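Local coordinates for flagellar assembly factor FliW (Geobacillus thermodenitrificans, PDB 5DMD), which probably acts as an anti-CsrA protein that relieves translational repression of flagellin, and also binds flagellin during assembly of the flagellum, at residues 81-95 and 112-124. The protein carries 1 engineered substitution. Sequence-based numbering, arbitrary orientation.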
loop_
_atom_site.group_PDB
_atom_site.type_symbol
_atom_site.label_atom_id
_atom_site.label_comp_id
_atom_site.label_asym_id
_atom_site.label_seq_id
_atom_site.Cartn_x
_atom_site.Cartn_y
_atom_site.Cartn_z
ATOM N N GLN A 81 -7.032 -14.366 7.645
ATOM C CA GLN A 81 -6.764 -14.470 6.214
ATOM C C GLN A 81 -5.282 -14.313 5.913
ATOM O O GLN A 81 -4.750 -14.969 5.008
ATOM C CB GLN A 81 -7.545 -13.394 5.458
ATOM C CG GLN A 81 -9.015 -13.703 5.264
ATOM C CD GLN A 81 -9.818 -12.482 4.841
ATOM O OE1 GLN A 81 -9.458 -11.346 5.145
ATOM N NE2 GLN A 81 -10.916 -12.718 4.126
ATOM N N LEU A 82 -4.606 -13.425 6.640
ATOM C CA LEU A 82 -3.202 -13.144 6.402
ATOM C C LEU A 82 -2.276 -13.929 7.318
ATOM O O LEU A 82 -1.058 -13.713 7.276
ATOM C CB LEU A 82 -2.949 -11.653 6.583
ATOM C CG LEU A 82 -3.645 -10.767 5.565
ATOM C CD1 LEU A 82 -3.300 -9.337 5.830
ATOM C CD2 LEU A 82 -3.263 -11.130 4.129
ATOM N N GLN A 83 -2.828 -14.817 8.149
ATOM C CA GLN A 83 -2.043 -15.668 9.055
ATOM C C GLN A 83 -1.126 -14.857 9.970
ATOM O O GLN A 83 0.036 -15.204 10.181
ATOM C CB GLN A 83 -1.285 -16.762 8.298
ATOM C CG GLN A 83 -2.198 -17.601 7.412
ATOM C CD GLN A 83 -1.552 -18.886 6.939
ATOM O OE1 GLN A 83 -0.343 -18.940 6.714
ATOM N NE2 GLN A 83 -2.358 -19.930 6.781
ATOM N N ILE A 84 -1.658 -13.777 10.533
ATOM C CA ILE A 84 -0.881 -12.859 11.360
ATOM C C ILE A 84 -0.974 -13.311 12.812
ATOM O O ILE A 84 -2.074 -13.441 13.362
ATOM C CB ILE A 84 -1.382 -11.415 11.201
ATOM C CG1 ILE A 84 -1.083 -10.890 9.793
ATOM C CG2 ILE A 84 -0.746 -10.505 12.242
ATOM C CD1 ILE A 84 -1.914 -9.692 9.399
ATOM N N THR A 85 0.185 -13.549 13.437
ATOM C CA THR A 85 0.249 -13.927 14.848
ATOM C C THR A 85 0.618 -12.762 15.753
ATOM O O THR A 85 0.334 -12.809 16.955
ATOM C CB THR A 85 1.297 -15.030 15.060
ATOM O OG1 THR A 85 2.609 -14.499 14.831
ATOM C CG2 THR A 85 1.063 -16.176 14.087
ATOM N N GLY A 86 1.246 -11.730 15.206
ATOM C CA GLY A 86 1.707 -10.593 15.980
ATOM C C GLY A 86 2.230 -9.547 15.025
ATOM O O GLY A 86 2.343 -9.779 13.818
ATOM N N GLU A 87 2.553 -8.380 15.576
ATOM C CA GLU A 87 2.945 -7.284 14.699
ATOM C C GLU A 87 4.271 -7.544 13.987
ATOM O O GLU A 87 4.519 -6.939 12.941
ATOM C CB GLU A 87 2.921 -5.942 15.434
ATOM C CG GLU A 87 1.509 -5.345 15.554
ATOM C CD GLU A 87 0.786 -5.226 14.214
ATOM O OE1 GLU A 87 1.316 -4.547 13.306
ATOM O OE2 GLU A 87 -0.315 -5.808 14.070
ATOM N N GLN A 88 5.106 -8.458 14.497
ATOM C CA GLN A 88 6.365 -8.760 13.822
ATOM C C GLN A 88 6.152 -9.401 12.456
ATOM O O GLN A 88 7.086 -9.436 11.646
ATOM C CB GLN A 88 7.243 -9.665 14.700
ATOM C CG GLN A 88 7.785 -8.978 15.951
ATOM C CD GLN A 88 8.827 -7.912 15.652
ATOM O OE1 GLN A 88 9.412 -7.878 14.568
ATOM N NE2 GLN A 88 9.061 -7.030 16.618
ATOM N N ASP A 89 4.951 -9.897 12.177
ATOM C CA ASP A 89 4.667 -10.549 10.906
ATOM C C ASP A 89 4.322 -9.564 9.799
ATOM O O ASP A 89 4.332 -9.962 8.629
ATOM C CB ASP A 89 3.476 -11.507 11.053
ATOM C CG ASP A 89 3.726 -12.619 12.057
ATOM O OD1 ASP A 89 4.887 -12.816 12.449
ATOM O OD2 ASP A 89 2.744 -13.285 12.469
ATOM N N VAL A 90 4.054 -8.295 10.130
ATOM C CA VAL A 90 3.270 -7.395 9.286
ATOM C C VAL A 90 4.127 -6.245 8.784
ATOM O O VAL A 90 4.889 -5.644 9.547
ATOM C CB VAL A 90 2.076 -6.842 10.086
ATOM C CG1 VAL A 90 1.316 -5.806 9.277
ATOM C CG2 VAL A 90 1.160 -7.977 10.493
ATOM N N ALA A 91 3.977 -5.928 7.502
ATOM C CA ALA A 91 4.381 -4.639 6.961
ATOM C C ALA A 91 3.132 -3.870 6.555
ATOM O O ALA A 91 2.224 -4.433 5.936
ATOM C CB ALA A 91 5.275 -4.812 5.737
ATOM N N LEU A 92 3.079 -2.592 6.926
ATOM C CA LEU A 92 1.944 -1.732 6.644
ATOM C C LEU A 92 2.351 -0.636 5.668
ATOM O O LEU A 92 3.451 -0.075 5.761
ATOM C CB LEU A 92 1.442 -1.048 7.919
ATOM C CG LEU A 92 0.707 -1.836 9.002
ATOM C CD1 LEU A 92 0.329 -0.893 10.141
ATOM C CD2 LEU A 92 -0.518 -2.552 8.458
ATOM N N TYR A 93 1.442 -0.302 4.760
ATOM C CA TYR A 93 1.651 0.766 3.791
ATOM C C TYR A 93 0.336 1.494 3.620
ATOM O O TYR A 93 -0.735 0.916 3.826
ATOM C CB TYR A 93 2.065 0.226 2.409
ATOM C CG TYR A 93 3.326 -0.614 2.457
ATOM C CD1 TYR A 93 4.577 -0.019 2.462
ATOM C CD2 TYR A 93 3.257 -1.997 2.519
ATOM C CE1 TYR A 93 5.728 -0.781 2.529
ATOM C CE2 TYR A 93 4.406 -2.770 2.584
ATOM C CZ TYR A 93 5.632 -2.160 2.584
ATOM O OH TYR A 93 6.770 -2.940 2.643
ATOM N N VAL A 94 0.419 2.764 3.227
ATOM C CA VAL A 94 -0.762 3.489 2.764
ATOM C C VAL A 94 -0.507 4.028 1.364
ATOM O O VAL A 94 0.630 4.333 0.989
ATOM C CB VAL A 94 -1.214 4.608 3.724
ATOM C CG1 VAL A 94 -1.775 4.010 5.022
ATOM C CG2 VAL A 94 -0.059 5.569 4.011
ATOM N N ILE A 95 -1.571 4.156 0.597
ATOM C CA ILE A 95 -1.474 4.587 -0.794
ATOM C C ILE A 95 -1.606 6.094 -0.895
ATOM O O ILE A 95 -2.502 6.698 -0.300
ATOM C CB ILE A 95 -2.519 3.866 -1.659
ATOM C CG1 ILE A 95 -2.261 2.368 -1.607
ATOM C CG2 ILE A 95 -2.485 4.362 -3.117
ATOM C CD1 ILE A 95 -3.294 1.544 -2.319
ATOM N N PRO A 112 -5.403 0.935 4.584
ATOM C CA PRO A 112 -4.007 0.506 4.451
ATOM C C PRO A 112 -3.849 -0.820 3.717
ATOM O O PRO A 112 -4.744 -1.679 3.704
ATOM C CB PRO A 112 -3.538 0.376 5.909
ATOM C CG PRO A 112 -4.773 0.016 6.646
ATOM C CD PRO A 112 -5.883 0.806 5.974
ATOM N N ILE A 113 -2.678 -0.967 3.099
ATOM C CA ILE A 113 -2.199 -2.243 2.566
ATOM C C ILE A 113 -1.474 -2.978 3.689
ATOM O O ILE A 113 -0.534 -2.440 4.287
ATOM C CB ILE A 113 -1.251 -2.011 1.376
ATOM C CG1 ILE A 113 -1.962 -1.289 0.217
ATOM C CG2 ILE A 113 -0.629 -3.335 0.911
ATOM C CD1 ILE A 113 -2.986 -2.153 -0.502
ATOM N N VAL A 114 -1.877 -4.217 3.950
ATOM C CA VAL A 114 -1.358 -5.013 5.055
ATOM C C VAL A 114 -0.767 -6.277 4.460
ATOM O O VAL A 114 -1.466 -7.014 3.758
ATOM C CB VAL A 114 -2.474 -5.372 6.048
ATOM C CG1 VAL A 114 -1.917 -6.206 7.192
ATOM C CG2 VAL A 114 -3.168 -4.104 6.547
ATOM N N ILE A 115 0.508 -6.546 4.751
ATOM C CA ILE A 115 1.205 -7.686 4.169
ATOM C C ILE A 115 1.829 -8.527 5.272
ATOM O O ILE A 115 2.550 -8.000 6.128
ATOM C CB ILE A 115 2.275 -7.223 3.163
ATOM C CG1 ILE A 115 1.594 -6.546 1.969
ATOM C CG2 ILE A 115 3.154 -8.397 2.720
ATOM C CD1 ILE A 115 2.550 -5.908 0.981
ATOM N N ASN A 116 1.556 -9.833 5.253
ATOM C CA ASN A 116 2.363 -10.786 6.004
ATOM C C ASN A 116 3.585 -11.069 5.146
ATOM O O ASN A 116 3.493 -11.762 4.127
ATOM C CB ASN A 116 1.589 -12.068 6.313
ATOM C CG ASN A 116 2.402 -13.048 7.161
ATOM O OD1 ASN A 116 3.626 -13.127 7.040
ATOM N ND2 ASN A 116 1.720 -13.808 8.009
ATOM N N VAL A 117 4.727 -10.510 5.549
ATOM C CA VAL A 117 5.900 -10.501 4.677
ATOM C C VAL A 117 6.380 -11.918 4.391
ATOM O O VAL A 117 6.588 -12.294 3.233
ATOM C CB VAL A 117 7.018 -9.633 5.282
ATOM C CG1 VAL A 117 8.207 -9.596 4.347
ATOM C CG2 VAL A 117 6.512 -8.225 5.537
ATOM N N HIS A 118 6.590 -12.724 5.438
ATOM C CA HIS A 118 7.213 -14.028 5.215
ATOM C C HIS A 118 6.268 -15.034 4.573
ATOM O O HIS A 118 6.741 -15.989 3.943
ATOM C CB HIS A 118 7.901 -14.570 6.479
ATOM C CG HIS A 118 6.977 -15.243 7.450
ATOM N ND1 HIS A 118 6.221 -14.544 8.369
ATOM C CD2 HIS A 118 6.728 -16.556 7.679
ATOM C CE1 HIS A 118 5.521 -15.396 9.099
ATOM N NE2 HIS A 118 5.810 -16.622 8.701
ATOM N N LYS A 119 4.956 -14.823 4.680
ATOM C CA LYS A 119 3.976 -15.672 4.020
ATOM C C LYS A 119 3.590 -15.149 2.642
ATOM O O LYS A 119 2.871 -15.842 1.911
ATOM C CB LYS A 119 2.714 -15.785 4.884
ATOM C CG LYS A 119 2.934 -16.588 6.169
ATOM C CD LYS A 119 3.534 -17.965 5.880
ATOM C CE LYS A 119 2.933 -19.069 6.748
ATOM N NZ LYS A 119 2.152 -18.539 7.902
ATOM N N ARG A 120 4.036 -13.943 2.286
ATOM C CA ARG A 120 3.757 -13.356 0.973
ATOM C C ARG A 120 2.258 -13.218 0.706
ATOM O O ARG A 120 1.775 -13.532 -0.388
ATOM C CB ARG A 120 4.447 -14.137 -0.154
ATOM C CG ARG A 120 5.960 -14.171 -0.086
ATOM C CD ARG A 120 6.575 -12.790 -0.027
ATOM N NE ARG A 120 7.906 -12.799 -0.622
ATOM C CZ ARG A 120 9.036 -12.673 0.061
ATOM N NH1 ARG A 120 9.036 -12.508 1.375
ATOM N NH2 ARG A 120 10.197 -12.718 -0.589
ATOM N N LEU A 121 1.510 -12.761 1.711
ATOM C CA LEU A 121 0.069 -12.575 1.595
ATOM C C LEU A 121 -0.302 -11.127 1.886
ATOM O O LEU A 121 0.186 -10.537 2.854
ATOM C CB LEU A 121 -0.657 -13.455 2.615
ATOM C CG LEU A 121 -0.462 -14.965 2.518
ATOM C CD1 LEU A 121 -1.025 -15.647 3.773
ATOM C CD2 LEU A 121 -1.122 -15.521 1.264
ATOM N N GLY A 122 -1.212 -10.568 1.083
ATOM C CA GLY A 122 -1.581 -9.171 1.221
ATOM C C GLY A 122 -3.083 -8.959 1.168
ATOM O O GLY A 122 -3.828 -9.767 0.616
ATOM N N LYS A 123 -3.511 -7.841 1.753
ATOM C CA LYS A 123 -4.901 -7.415 1.698
ATOM C C LYS A 123 -4.934 -5.901 1.804
ATOM O O LYS A 123 -4.132 -5.313 2.534
ATOM C CB LYS A 123 -5.700 -8.017 2.866
ATOM C CG LYS A 123 -7.185 -7.628 2.908
ATOM C CD LYS A 123 -7.919 -8.368 4.023
ATOM C CE LYS A 123 -9.394 -7.991 4.041
ATOM N NZ LYS A 123 -10.113 -8.628 5.187
ATOM N N GLN A 124 -5.853 -5.263 1.078
ATOM C CA GLN A 124 -6.193 -3.874 1.372
ATOM C C GLN A 124 -7.398 -3.873 2.299
ATOM O O GLN A 124 -8.484 -4.321 1.910
ATOM C CB GLN A 124 -6.481 -3.044 0.118
ATOM C CG GLN A 124 -6.830 -1.602 0.489
ATOM C CD GLN A 124 -6.799 -0.637 -0.675
ATOM O OE1 GLN A 124 -7.130 -0.997 -1.810
ATOM N NE2 GLN A 124 -6.404 0.599 -0.402
HETATM O O HOH W 1 2.158 -16.506 9.723
HETATM O O HOH W 2 6.212 -11.842 8.132
#
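The amide of N116 reaches from a strand end to the L82 carbonyl beside the Schellman motif that follows helix 76-81: its ND2 donates to L82 O (2.9 Å, C=O...N angle 159°) in the carbonyl plane. CG lies anti to the backbone N (chi1 -177°), which swings the amide across to that carbonyl. The amide oxygen, OD1, accepts from K119 N, which lies above the carbonyl plane, an Asx motif in the turn that leads through a G1 bulge into strand 121-124. With an alanine here, L82 O is likely to lose this donor and K119 N its acceptor in the turn. Water 2 joins OD1 to D89 O, which also accepts from V117 N. From V117 back along the chain, strands 90-95 and 113-116 run antiparallel in a beta hairpin of the FliW sheet, with A91-I115 and Y93-I113 as hydrogen-bonded pairs. On one face, V114 gathers the apolar contacts: CG1 meets L82 CD1 (3.7 Å) and V90 CG1, while CG2 lies alongside L92 CD2 (3.6 Å). L82 sends its other methyl, CD2, onto L121 CB (3.8 Å). On the opposite face A91 CB touches V117 CG2 (3.6 Å). Two lysines grip glutamines near the helix end: an extended K123 puts NZ on Q81 OE1 (2.8 Å) and hydrogen-bonds T78 OG1 as well, whereas K119, bent along its chain, crosses Q83 to bond OE1 through NZ (2.8 Å).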